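Local coordinates for acyl-CoA dehydrogenase domain protein Tcur3483 (Thermomonospora curvata, PDB 6WY9) that binds FAD and probably acts as an acyl-CoA dehydrogenase-type oxidoreductase on the CH-CH group of its substrate, at residues Y77-E82 and P133-G138; N113-T118 and Y186-C191; T346-L351 and G368-L373; I357-P362 and L373-I378. All blocks are in the same frame, centred on the assembly; numbering follows the deposited sequence.

Contact 1 of 4, residues Y77-E82 and P133-G138; sequences YGWPKE and PGILSG
Both sides of this contact belong to the N-terminal helical domain of the acyl-CoA dehydrogenase fold: W79, in the loop after helix 62-71, is laid against I135 and L136 in the last turn of helix 125-136. No hydrogen bond crosses, and the backbones stay well apart, with W79 CA and L136 CA separated by 8.9 Å, which leaves the joining to the indole. CG of W79 stands anti to its own carbonyl carbon (chi1 -83°), and it is the six-membered ring that meets the helix. There the methyl CG2 of I135 comes to 3.5 Å from W79 CH2 and to 3.6 Å from W79 CZ2, approaching obliquely while the two side chains cross at about a right angle. L136 takes a different part of the same ring, its CD1 lying 4.2 Å from W79 CE3, a looser touch. One bond on the polar side restrains the indole, W79 NE1 donating to V112 O. The helix stops directly after the contact: S137 N to P133 O, at 2.8 Å, is the last helical bond, and G138, with phi 70° and its N bonded to I135 O at 3.0 Å, makes the Schellman motif that ends the helix. Helix 109-122 completes the surroundings, with T111 and V112 touching I135, and the loop carrying W79 is tied by backbone hydrogen bonding to G87, ahead of helix 90-103.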
loop_
_atom_site.group_PDB
_atom_site.type_symbol
_atom_site.label_atom_id
_atom_site.label_comp_id
_atom_site.label_asym_id
_atom_site.label_seq_id
_atom_site.Cartn_x
_atom_site.Cartn_y
_atom_site.Cartn_z
ATOM N N TYR A 77 -11.916 -0.154 38.843
ATOM C CA TYR A 77 -12.028 1.272 38.571
ATOM C C TYR A 77 -13.164 1.579 37.606
ATOM O O TYR A 77 -13.918 2.537 37.808
ATOM C CB TYR A 77 -10.704 1.773 38.000
ATOM C CG TYR A 77 -10.509 3.270 38.097
ATOM C CD1 TYR A 77 -10.394 3.906 39.332
ATOM C CD2 TYR A 77 -10.386 4.044 36.948
ATOM C CE1 TYR A 77 -10.175 5.294 39.413
ATOM C CE2 TYR A 77 -10.169 5.411 37.016
ATOM C CZ TYR A 77 -10.062 6.029 38.242
ATOM O OH TYR A 77 -9.864 7.387 38.269
ATOM N N GLY A 78 -13.290 0.788 36.546
ATOM C CA GLY A 78 -14.330 0.996 35.558
ATOM C C GLY A 78 -15.561 0.125 35.729
ATOM O O GLY A 78 -16.524 0.253 34.967
ATOM N N TRP A 79 -15.564 -0.772 36.709
ATOM C CA TRP A 79 -16.736 -1.612 36.899
ATOM C C TRP A 79 -17.903 -0.796 37.459
ATOM O O TRP A 79 -17.700 0.185 38.181
ATOM C CB TRP A 79 -16.424 -2.750 37.857
ATOM C CG TRP A 79 -15.768 -3.943 37.239
ATOM C CD1 TRP A 79 -15.121 -4.005 36.039
ATOM C CD2 TRP A 79 -15.714 -5.262 37.798
ATOM N NE1 TRP A 79 -14.663 -5.287 35.816
ATOM C CE2 TRP A 79 -15.012 -6.076 36.882
ATOM C CE3 TRP A 79 -16.192 -5.834 38.985
ATOM C CZ2 TRP A 79 -14.767 -7.429 37.119
ATOM C CZ3 TRP A 79 -15.954 -7.180 39.217
ATOM C CH2 TRP A 79 -15.242 -7.960 38.287
ATOM N N PRO A 80 -19.136 -1.197 37.174
ATOM C CA PRO A 80 -20.279 -0.537 37.818
ATOM C C PRO A 80 -20.185 -0.671 39.330
ATOM O O PRO A 80 -19.757 -1.703 39.851
ATOM C CB PRO A 80 -21.490 -1.296 37.258
ATOM C CG PRO A 80 -20.944 -2.635 36.831
ATOM C CD PRO A 80 -19.535 -2.369 36.373
ATOM N N LYS A 81 -20.599 0.375 40.050
ATOM C CA LYS A 81 -20.568 0.255 41.505
ATOM C C LYS A 81 -21.569 -0.779 42.020
ATOM O O LYS A 81 -21.419 -1.264 43.145
ATOM C CB LYS A 81 -20.803 1.612 42.161
ATOM C CG LYS A 81 -20.424 1.623 43.632
ATOM C CD LYS A 81 -19.793 2.939 44.044
ATOM C CE LYS A 81 -19.996 3.169 45.534
ATOM N NZ LYS A 81 -19.631 4.549 45.935
ATOM N N GLU A 82 -22.573 -1.139 41.220
ATOM C CA GLU A 82 -23.459 -2.247 41.576
ATOM C C GLU A 82 -22.668 -3.519 41.848
ATOM O O GLU A 82 -23.036 -4.318 42.716
ATOM C CB GLU A 82 -24.478 -2.491 40.456
ATOM C CG GLU A 82 -25.236 -1.241 39.975
ATOM C CD GLU A 82 -24.340 -0.208 39.269
ATOM O OE1 GLU A 82 -23.365 0.281 39.884
ATOM O OE2 GLU A 82 -24.604 0.112 38.089
ATOM N N PRO A 133 -16.161 -11.014 43.137
ATOM C CA PRO A 133 -15.389 -10.376 44.219
ATOM C C PRO A 133 -13.905 -10.706 44.146
ATOM O O PRO A 133 -13.061 -9.820 44.349
ATOM C CB PRO A 133 -16.051 -10.920 45.499
ATOM C CG PRO A 133 -17.396 -11.451 45.054
ATOM C CD PRO A 133 -17.151 -11.979 43.664
ATOM N N GLY A 134 -13.565 -11.959 43.842
ATOM C CA GLY A 134 -12.171 -12.348 43.755
ATOM C C GLY A 134 -11.498 -11.773 42.536
ATOM O O GLY A 134 -10.297 -11.481 42.561
ATOM N N ILE A 135 -12.252 -11.583 41.455
ATOM C CA ILE A 135 -11.706 -10.826 40.333
ATOM C C ILE A 135 -11.380 -9.408 40.785
ATOM O O ILE A 135 -10.259 -8.915 40.614
ATOM C CB ILE A 135 -12.688 -10.825 39.150
ATOM C CG1 ILE A 135 -12.796 -12.230 38.545
ATOM C CG2 ILE A 135 -12.260 -9.749 38.138
ATOM C CD1 ILE A 135 -13.584 -12.301 37.245
ATOM N N LEU A 136 -12.365 -8.746 41.391
ATOM C CA LEU A 136 -12.192 -7.398 41.911
ATOM C C LEU A 136 -10.973 -7.299 42.818
ATOM O O LEU A 136 -10.156 -6.383 42.679
ATOM C CB LEU A 136 -13.461 -6.981 42.652
ATOM C CG LEU A 136 -13.572 -5.548 43.158
ATOM C CD1 LEU A 136 -13.517 -4.520 42.009
ATOM C CD2 LEU A 136 -14.849 -5.399 43.998
ATOM N N SER A 137 -10.845 -8.218 43.772
ATOM C CA SER A 137 -9.772 -8.143 44.761
ATOM C C SER A 137 -8.426 -8.568 44.198
ATOM O O SER A 137 -7.437 -8.598 44.939
ATOM C CB SER A 137 -10.116 -9.021 45.956
ATOM O OG SER A 137 -10.343 -10.345 45.497
ATOM N N GLY A 138 -8.367 -8.907 42.917
ATOM C CA GLY A 138 -7.145 -9.420 42.348
ATOM C C GLY A 138 -6.769 -10.802 42.816
ATOM O O GLY A 138 -5.590 -11.151 42.774
#

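Contact 2 of 4, residues N113-T118 and Y186-C191; sequences NTVGPT and YIWLAC
W188 projects from strand 186-192 onto V115 and T118, which lie one turn apart on helix 109-122. V115 CG1 is 3.9 Å from W188 CE3, while V115 CG2 stands 4.3 Å above the indole plane, displaced toward the rim. Further round the same six-membered ring, T118 OG1 comes to 3.4 Å from W188 CH2, obliquely, without hydrogen bonding across the contact. The next shell explains these positions. CG of W188 is anti to its backbone nitrogen (chi1 171°), which carries the indole off the strand, and its NE1 donates to Y146 OH, a residue of the FAD site. T118 holds its hydroxyl between its backbone N and carbonyl carbon (chi1 59°), turned back on the helix: OG1 lies 2.8 Å from V115 O and 3.1 Å from T114 O, with one proton for the two acceptors. With a leucine in place of W188, Y146 OH would probably be left without its indole donor and a gap would open beside V115 and T118. Around this core, I144 of strand 142-145 touches both V115 and W188, I205 of strand 203-209 meets the indole, and T256 and Q257 of helix 250-260 pack on T118.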
loop_
_atom_site.group_PDB
_atom_site.type_symbol
_atom_site.label_atom_id
_atom_site.label_comp_id
_atom_site.label_asym_id
_atom_site.label_seq_id
_atom_site.Cartn_x
_atom_site.Cartn_y
_atom_site.Cartn_z
ATOM N N ASN A 113 -11.792 -7.028 32.220
ATOM C CA ASN A 113 -12.533 -6.304 31.199
ATOM C C ASN A 113 -13.234 -7.183 30.198
ATOM O O ASN A 113 -13.949 -6.671 29.333
ATOM C CB ASN A 113 -11.593 -5.364 30.476
ATOM C CG ASN A 113 -11.298 -4.162 31.295
ATOM O OD1 ASN A 113 -10.475 -4.206 32.213
ATOM N ND2 ASN A 113 -12.004 -3.081 31.014
ATOM N N THR A 114 -13.058 -8.455 30.284
ATOM C CA THR A 114 -13.635 -9.358 29.306
ATOM C C THR A 114 -14.521 -10.415 29.943
ATOM O O THR A 114 -15.638 -10.666 29.466
ATOM C CB THR A 114 -12.443 -9.962 28.536
ATOM O OG1 THR A 114 -11.923 -8.965 27.635
ATOM C CG2 THR A 114 -12.796 -11.146 27.809
ATOM N N VAL A 115 -14.071 -11.020 31.027
ATOM C CA VAL A 115 -14.826 -12.088 31.658
ATOM C C VAL A 115 -15.818 -11.531 32.670
ATOM O O VAL A 115 -16.989 -11.927 32.704
ATOM C CB VAL A 115 -13.843 -13.099 32.288
ATOM C CG1 VAL A 115 -14.578 -14.107 33.163
ATOM C CG2 VAL A 115 -13.044 -13.824 31.188
ATOM N N GLY A 116 -15.383 -10.592 33.503
ATOM C CA GLY A 116 -16.268 -10.034 34.489
ATOM C C GLY A 116 -17.520 -9.445 33.868
ATOM O O GLY A 116 -18.649 -9.703 34.319
ATOM N N PRO A 117 -17.346 -8.628 32.823
ATOM C CA PRO A 117 -18.520 -7.971 32.226
ATOM C C PRO A 117 -19.428 -8.937 31.482
ATOM O O PRO A 117 -20.632 -8.683 31.375
ATOM C CB PRO A 117 -17.906 -6.921 31.283
ATOM C CG PRO A 117 -16.492 -6.722 31.779
ATOM C CD PRO A 117 -16.082 -8.085 32.283
ATOM N N THR A 118 -18.898 -10.038 30.958
ATOM C CA THR A 118 -19.803 -11.024 30.395
ATOM C C THR A 118 -20.517 -11.796 31.505
ATOM O O THR A 118 -21.706 -12.125 31.367
ATOM C CB THR A 118 -19.041 -11.958 29.445
ATOM O OG1 THR A 118 -17.990 -12.607 30.163
ATOM C CG2 THR A 118 -18.424 -11.171 28.265
ATOM N N TYR A 186 -8.763 -20.215 36.683
ATOM C CA TYR A 186 -9.894 -20.800 35.969
ATOM C C TYR A 186 -9.750 -20.580 34.471
ATOM O O TYR A 186 -9.238 -19.547 34.028
ATOM C CB TYR A 186 -11.220 -20.196 36.405
ATOM C CG TYR A 186 -11.533 -20.404 37.866
ATOM C CD1 TYR A 186 -12.034 -21.624 38.324
ATOM C CD2 TYR A 186 -11.342 -19.381 38.775
ATOM C CE1 TYR A 186 -12.323 -21.807 39.660
ATOM C CE2 TYR A 186 -11.632 -19.551 40.108
ATOM C CZ TYR A 186 -12.123 -20.762 40.543
ATOM O OH TYR A 186 -12.407 -20.915 41.872
ATOM N N ILE A 187 -10.233 -21.559 33.698
ATOM C CA ILE A 187 -10.337 -21.458 32.250
ATOM C C ILE A 187 -11.781 -21.136 31.888
ATOM O O ILE A 187 -12.722 -21.787 32.373
ATOM C CB ILE A 187 -9.878 -22.756 31.551
ATOM C CG1 ILE A 187 -8.568 -23.266 32.162
ATOM C CG2 ILE A 187 -9.687 -22.516 30.060
ATOM C CD1 ILE A 187 -7.328 -22.359 31.911
ATOM N N TRP A 188 -11.955 -20.127 31.039
ATOM C CA TRP A 188 -13.243 -19.838 30.415
ATOM C C TRP A 188 -13.294 -20.701 29.160
ATOM O O TRP A 188 -12.720 -20.347 28.135
ATOM C CB TRP A 188 -13.317 -18.354 30.116
ATOM C CG TRP A 188 -14.421 -17.827 29.316
ATOM C CD1 TRP A 188 -14.455 -17.689 27.963
ATOM C CD2 TRP A 188 -15.622 -17.216 29.821
ATOM N NE1 TRP A 188 -15.619 -17.043 27.584
ATOM C CE2 TRP A 188 -16.356 -16.756 28.706
ATOM C CE3 TRP A 188 -16.150 -17.033 31.104
ATOM C CZ2 TRP A 188 -17.598 -16.135 28.833
ATOM C CZ3 TRP A 188 -17.379 -16.409 31.231
ATOM C CH2 TRP A 188 -18.091 -15.971 30.102
ATOM N N LEU A 189 -13.953 -21.864 29.249
ATOM C CA LEU A 189 -13.739 -22.942 28.284
ATOM C C LEU A 189 -14.952 -23.131 27.375
ATOM O O LEU A 189 -16.058 -23.423 27.853
ATOM C CB LEU A 189 -13.400 -24.252 28.990
ATOM C CG LEU A 189 -12.978 -25.393 28.064
ATOM C CD1 LEU A 189 -11.592 -25.115 27.463
ATOM C CD2 LEU A 189 -12.999 -26.707 28.839
ATOM N N ALA A 190 -14.718 -23.009 26.056
ATOM C CA ALA A 190 -15.736 -23.255 25.042
ATOM C C ALA A 190 -15.735 -24.737 24.685
ATOM O O ALA A 190 -14.715 -25.256 24.229
ATOM C CB ALA A 190 -15.476 -22.397 23.807
ATOM N N CYS A 191 -16.874 -25.419 24.912
ATOM C CA CYS A 191 -17.011 -26.862 24.728
ATOM C C CYS A 191 -18.215 -27.182 23.851
ATOM O O CYS A 191 -19.227 -26.472 23.866
ATOM C CB CYS A 191 -17.225 -27.626 26.065
ATOM S SG CYS A 191 -16.062 -27.346 27.410
#

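Contact 3 of 4, residues T346-L351 and G368-L373; sequences TLTGIL and GQIEQL
Apolar contacts dominate where I370, in the first turn of helix 369-380, meets L347 and L351 near the end of helix 326-350. The terminal methyl of I370 meets both leucines: its CD1 lies 4.0 Å from L347 CD1 and 4.2 Å from L351 CD1, the two leucines being one helical turn apart. I370 crosses L347 at about a right angle and L351 at a slant. Its CG1 is anti to the carbonyl carbon (chi1 -67°) and the chain runs on extended (chi2 161°), which carries CD1 out to both leucines. The other branch makes a mixed contact, I370 CG2 resting 3.5 Å from T348 OG1 as the side chains run past each other in opposite senses. Among backbone bonds, Q372 N to G368 O at 2.9 Å opens the second helix, with G368 at the N-cap. Replacing I370 by alanine removes both branches and is likely to leave a gap facing L347 and L351, with T348 losing its methyl neighbour. V279 on helix 263-286 also touches I370. With no hydrogen bond across the contact, the segments meet here by van der Waals contact, mostly of methyl groups, while the hydroxyl of T348 finds its main partner, Q344 O, on its own helix.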
loop_
_atom_site.group_PDB
_atom_site.type_symbol
_atom_site.label_atom_id
_atom_site.label_comp_id
_atom_site.label_asym_id
_atom_site.label_seq_id
_atom_site.Cartn_x
_atom_site.Cartn_y
_atom_site.Cartn_z
ATOM N N THR A 346 7.647 1.401 10.634
ATOM C CA THR A 346 8.108 2.727 10.259
ATOM C C THR A 346 9.051 3.300 11.314
ATOM O O THR A 346 10.105 3.831 10.973
ATOM C CB THR A 346 6.899 3.647 10.040
ATOM O OG1 THR A 346 6.050 3.100 9.026
ATOM C CG2 THR A 346 7.375 5.042 9.609
ATOM N N LEU A 347 8.691 3.180 12.604
ATOM C CA LEU A 347 9.547 3.662 13.684
ATOM C C LEU A 347 10.854 2.885 13.750
ATOM O O LEU A 347 11.896 3.472 14.078
ATOM C CB LEU A 347 8.852 3.593 15.068
ATOM C CG LEU A 347 7.612 4.503 15.262
ATOM C CD1 LEU A 347 6.984 4.304 16.681
ATOM C CD2 LEU A 347 7.900 6.048 14.984
ATOM N N THR A 348 10.821 1.576 13.468
ATOM C CA THR A 348 12.054 0.808 13.396
ATOM C C THR A 348 13.007 1.406 12.346
ATOM O O THR A 348 14.218 1.542 12.586
ATOM C CB THR A 348 11.735 -0.676 13.079
ATOM O OG1 THR A 348 11.073 -1.273 14.202
ATOM C CG2 THR A 348 13.034 -1.471 12.829
ATOM N N GLY A 349 12.490 1.713 11.156
ATOM C CA GLY A 349 13.326 2.365 10.153
ATOM C C GLY A 349 13.930 3.665 10.665
ATOM O O GLY A 349 15.123 3.924 10.477
ATOM N N ILE A 350 13.123 4.487 11.348
ATOM C CA ILE A 350 13.628 5.776 11.842
ATOM C C ILE A 350 14.742 5.578 12.853
ATOM O O ILE A 350 15.667 6.402 12.956
ATOM C CB ILE A 350 12.471 6.609 12.437
ATOM C CG1 ILE A 350 11.509 7.017 11.284
ATOM C CG2 ILE A 350 13.046 7.824 13.245
ATOM C CD1 ILE A 350 10.108 7.643 11.808
ATOM N N LEU A 351 14.676 4.494 13.626
ATOM C CA LEU A 351 15.700 4.220 14.614
ATOM C C LEU A 351 17.037 3.826 13.994
ATOM O O LEU A 351 18.030 3.776 14.722
ATOM C CB LEU A 351 15.215 3.120 15.580
ATOM C CG LEU A 351 14.039 3.484 16.489
ATOM C CD1 LEU A 351 13.734 2.300 17.450
ATOM C CD2 LEU A 351 14.394 4.698 17.329
ATOM N N GLY A 368 14.660 -1.171 23.706
ATOM C CA GLY A 368 14.326 -2.176 22.702
ATOM C C GLY A 368 12.843 -2.434 22.520
ATOM O O GLY A 368 12.478 -3.433 21.890
ATOM N N GLN A 369 11.975 -1.563 23.052
ATOM C CA GLN A 369 10.536 -1.848 23.065
ATOM C C GLN A 369 9.964 -1.974 21.658
ATOM O O GLN A 369 9.068 -2.792 21.410
ATOM C CB GLN A 369 9.790 -0.740 23.818
ATOM C CG GLN A 369 10.039 -0.757 25.291
ATOM C CD GLN A 369 9.299 0.396 25.941
ATOM O OE1 GLN A 369 8.120 0.282 26.281
ATOM N NE2 GLN A 369 9.971 1.526 26.060
ATOM N N ILE A 370 10.386 -1.103 20.753
ATOM C CA ILE A 370 9.812 -1.144 19.409
ATOM C C ILE A 370 10.322 -2.366 18.660
ATOM O O ILE A 370 9.592 -2.984 17.869
ATOM C CB ILE A 370 10.118 0.156 18.656
ATOM C CG1 ILE A 370 9.354 1.323 19.336
ATOM C CG2 ILE A 370 9.694 0.005 17.155
ATOM C CD1 ILE A 370 9.900 2.728 19.008
ATOM N N GLU A 371 11.580 -2.735 18.898
ATOM C CA GLU A 371 12.071 -3.993 18.350
ATOM C C GLU A 371 11.227 -5.172 18.862
ATOM O O GLU A 371 10.793 -6.019 18.076
ATOM C CB GLU A 371 13.545 -4.158 18.699
ATOM C CG GLU A 371 14.270 -5.248 17.888
ATOM C CD GLU A 371 13.949 -6.652 18.363
ATOM O OE1 GLU A 371 13.735 -6.844 19.590
ATOM O OE2 GLU A 371 13.941 -7.570 17.502
ATOM N N GLN A 372 10.995 -5.261 20.181
ATOM C CA GLN A 372 10.217 -6.399 20.672
ATOM C C GLN A 372 8.741 -6.335 20.235
ATOM O O GLN A 372 8.153 -7.366 19.854
ATOM C CB GLN A 372 10.328 -6.519 22.193
ATOM C CG GLN A 372 9.424 -7.645 22.726
ATOM C CD GLN A 372 9.745 -7.998 24.148
ATOM O OE1 GLN A 372 10.133 -7.134 24.923
ATOM N NE2 GLN A 372 9.606 -9.274 24.506
ATOM N N LEU A 373 8.148 -5.130 20.203
ATOM C CA LEU A 373 6.745 -4.995 19.793
ATOM C C LEU A 373 6.554 -5.353 18.331
ATOM O O LEU A 373 5.497 -5.862 17.963
ATOM C CB LEU A 373 6.229 -3.562 20.056
ATOM C CG LEU A 373 5.878 -3.294 21.538
ATOM C CD1 LEU A 373 5.672 -1.800 21.813
ATOM C CD2 LEU A 373 4.639 -4.104 21.994
#

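Contact 4 of 4, residues I357-P362 and L373-I378; sequences IRPESP and LSRQGI
The guanidinium groups of R358 and R375 lie face on face, their centres 4.0 Å apart and their planes tilted by 27°. R358 NH1 sits 3.4 Å above the plane of R375, over its centre, and is 3.5 Å from R375 CZ. Reciprocally, R375 NE stands 3.7 Å above the R358 plane, shifted toward the rim, so the overlap is partial. The edge of R375 is met in its plane by P359, whose CD is 3.7 Å from R375 NH2. The chains bring the groups together differently: R358 is extended from CG to NE, whereas R375 bends at chi3 (-94°), and the two side chains cross at about a right angle.

Stacking puts like charges close, with R358 NH1 and R375 NH1 3.6 Å apart. Polar partners would be expected to offset this: R375 NH2 forms a salt bridge with E371 OE1 and R375 NH1 bonds V223 O, while R358 NE and NH2 bond to backbone of another protein chain in the assembly. The carboxylate of E371, which also touches R358, would be expected to ease the charge of the pair. On the loop side the backbone is set by S361 N bonding R358 O at 3.1 Å, with E360 at a phi of 75°.

The arrangement is an arginine-arginine guanidinium stack, joining a type II beta turn, R358 to S361, to helix 369-380 of the C-terminal domain beside a subunit interface.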
loop_
_atom_site.group_PDB
_atom_site.type_symbol
_atom_site.label_atom_id
_atom_site.label_comp_id
_atom_site.label_asym_id
_atom_site.label_seq_id
_atom_site.Cartn_x
_atom_site.Cartn_y
_atom_site.Cartn_z
ATOM N N ILE A 357 18.298 -3.773 17.595
ATOM C CA ILE A 357 18.915 -4.253 18.830
ATOM C C ILE A 357 17.806 -4.665 19.794
ATOM O O ILE A 357 16.869 -3.893 20.039
ATOM C CB ILE A 357 19.840 -3.188 19.444
ATOM C CG1 ILE A 357 20.924 -2.759 18.419
ATOM C CG2 ILE A 357 20.447 -3.705 20.759
ATOM C CD1 ILE A 357 22.009 -1.793 19.018
ATOM N N ARG A 358 17.882 -5.911 20.283
ATOM C CA ARG A 358 16.899 -6.469 21.200
ATOM C C ARG A 358 16.972 -5.796 22.585
ATOM O O ARG A 358 18.014 -5.256 22.974
ATOM C CB ARG A 358 17.114 -7.992 21.342
ATOM C CG ARG A 358 16.611 -8.820 20.103
ATOM C CD ARG A 358 17.053 -10.293 20.105
ATOM N NE ARG A 358 16.448 -10.937 18.947
ATOM C CZ ARG A 358 15.328 -11.661 18.988
ATOM N NH1 ARG A 358 14.731 -11.896 20.162
ATOM N NH2 ARG A 358 14.831 -12.189 17.864
ATOM N N PRO A 359 15.867 -5.832 23.342
ATOM C CA PRO A 359 15.884 -5.347 24.735
ATOM C C PRO A 359 17.036 -5.970 25.490
ATOM O O PRO A 359 17.345 -7.148 25.315
ATOM C CB PRO A 359 14.534 -5.826 25.300
ATOM C CG PRO A 359 13.636 -5.974 24.028
ATOM C CD PRO A 359 14.590 -6.494 22.981
ATOM N N GLU A 360 17.661 -5.201 26.370
ATOM C CA GLU A 360 18.719 -5.737 27.239
ATOM C C GLU A 360 20.034 -5.968 26.497
ATOM O O GLU A 360 20.965 -6.542 27.085
ATOM C CB GLU A 360 18.340 -7.074 27.910
ATOM C CG GLU A 360 16.858 -7.272 28.257
ATOM C CD GLU A 360 16.495 -6.710 29.610
ATOM O OE1 GLU A 360 17.000 -5.612 29.931
ATOM O OE2 GLU A 360 15.723 -7.366 30.351
ATOM N N SER A 361 20.113 -5.644 25.219
ATOM C CA SER A 361 21.440 -5.637 24.633
ATOM C C SER A 361 21.932 -4.203 24.526
ATOM O O SER A 361 21.128 -3.271 24.375
ATOM C CB SER A 361 21.466 -6.274 23.234
ATOM O OG SER A 361 21.541 -7.693 23.287
ATOM N N PRO A 362 23.251 -4.027 24.551
ATOM C CA PRO A 362 23.817 -2.671 24.510
ATOM C C PRO A 362 23.482 -1.955 23.220
ATOM O O PRO A 362 23.564 -2.533 22.134
ATOM C CB PRO A 362 25.333 -2.904 24.626
ATOM C CG PRO A 362 25.504 -4.252 25.118
ATOM C CD PRO A 362 24.266 -5.064 24.785
ATOM N N LEU A 373 8.148 -5.130 20.203
ATOM C CA LEU A 373 6.745 -4.995 19.793
ATOM C C LEU A 373 6.554 -5.353 18.331
ATOM O O LEU A 373 5.497 -5.862 17.963
ATOM C CB LEU A 373 6.229 -3.562 20.056
ATOM C CG LEU A 373 5.878 -3.294 21.538
ATOM C CD1 LEU A 373 5.672 -1.800 21.813
ATOM C CD2 LEU A 373 4.639 -4.104 21.994
ATOM N N SER A 374 7.544 -5.065 17.477
ATOM C CA SER A 374 7.485 -5.539 16.092
ATOM C C SER A 374 7.344 -7.053 16.010
ATOM O O SER A 374 6.730 -7.566 15.064
ATOM C CB SER A 374 8.755 -5.153 15.331
ATOM O OG SER A 374 8.841 -3.755 15.177
ATOM N N ARG A 375 7.961 -7.782 16.936
ATOM C CA ARG A 375 7.845 -9.236 16.894
ATOM C C ARG A 375 6.542 -9.729 17.499
ATOM O O ARG A 375 6.260 -10.930 17.412
ATOM C CB ARG A 375 9.036 -9.895 17.619
ATOM C CG ARG A 375 10.392 -9.539 17.013
ATOM C CD ARG A 375 11.491 -10.249 17.773
ATOM N NE ARG A 375 12.072 -9.425 18.837
ATOM C CZ ARG A 375 12.035 -9.718 20.141
ATOM N NH1 ARG A 375 11.375 -10.808 20.591
ATOM N NH2 ARG A 375 12.640 -8.887 20.995
ATOM N N GLN A 376 5.761 -8.839 18.122
ATOM C CA GLN A 376 4.472 -9.208 18.706
ATOM C C GLN A 376 3.285 -8.674 17.920
ATOM O O GLN A 376 2.243 -9.340 17.868
ATOM C CB GLN A 376 4.364 -8.714 20.165
ATOM C CG GLN A 376 5.515 -9.064 21.039
ATOM C CD GLN A 376 5.368 -8.482 22.435
ATOM O OE1 GLN A 376 4.479 -7.672 22.679
ATOM N NE2 GLN A 376 6.234 -8.892 23.354
ATOM N N GLY A 377 3.414 -7.477 17.309
ATOM C CA GLY A 377 2.299 -6.892 16.559
ATOM C C GLY A 377 1.720 -7.819 15.504
ATOM O O GLY A 377 0.526 -7.747 15.179
ATOM N N ILE A 378 2.553 -8.694 14.947
ATOM C CA ILE A 378 2.111 -9.678 13.974
ATOM C C ILE A 378 1.006 -10.591 14.513
ATOM O O ILE A 378 0.213 -11.127 13.729
ATOM C CB ILE A 378 3.356 -10.486 13.500
ATOM C CG1 ILE A 378 4.163 -11.007 14.709
ATOM C CG2 ILE A 378 4.235 -9.626 12.568
ATOM C CD1 ILE A 378 5.420 -11.808 14.354
#

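The four contacts form two groups on opposite sides of the chain's centre. Contacts 1 and 2 have centres 15 Å apart and touch where W79 CZ2 lies 4.0 Å from G116 CA, so helix 109-122 is packed by an indole from each. The W188 side chain of contact 2 is about 8 Å from the bound dihydroflavin at the nearest atoms, that of R375 in contact 4 about 11 Å. Contacts 3 and 4, with centres 7 Å apart, share L373 on helix 369-380, and E371 OE1 comes to 3.5 Å from P359 CD. The nearest atoms of contacts 2 and 4 remain about 17 Å apart.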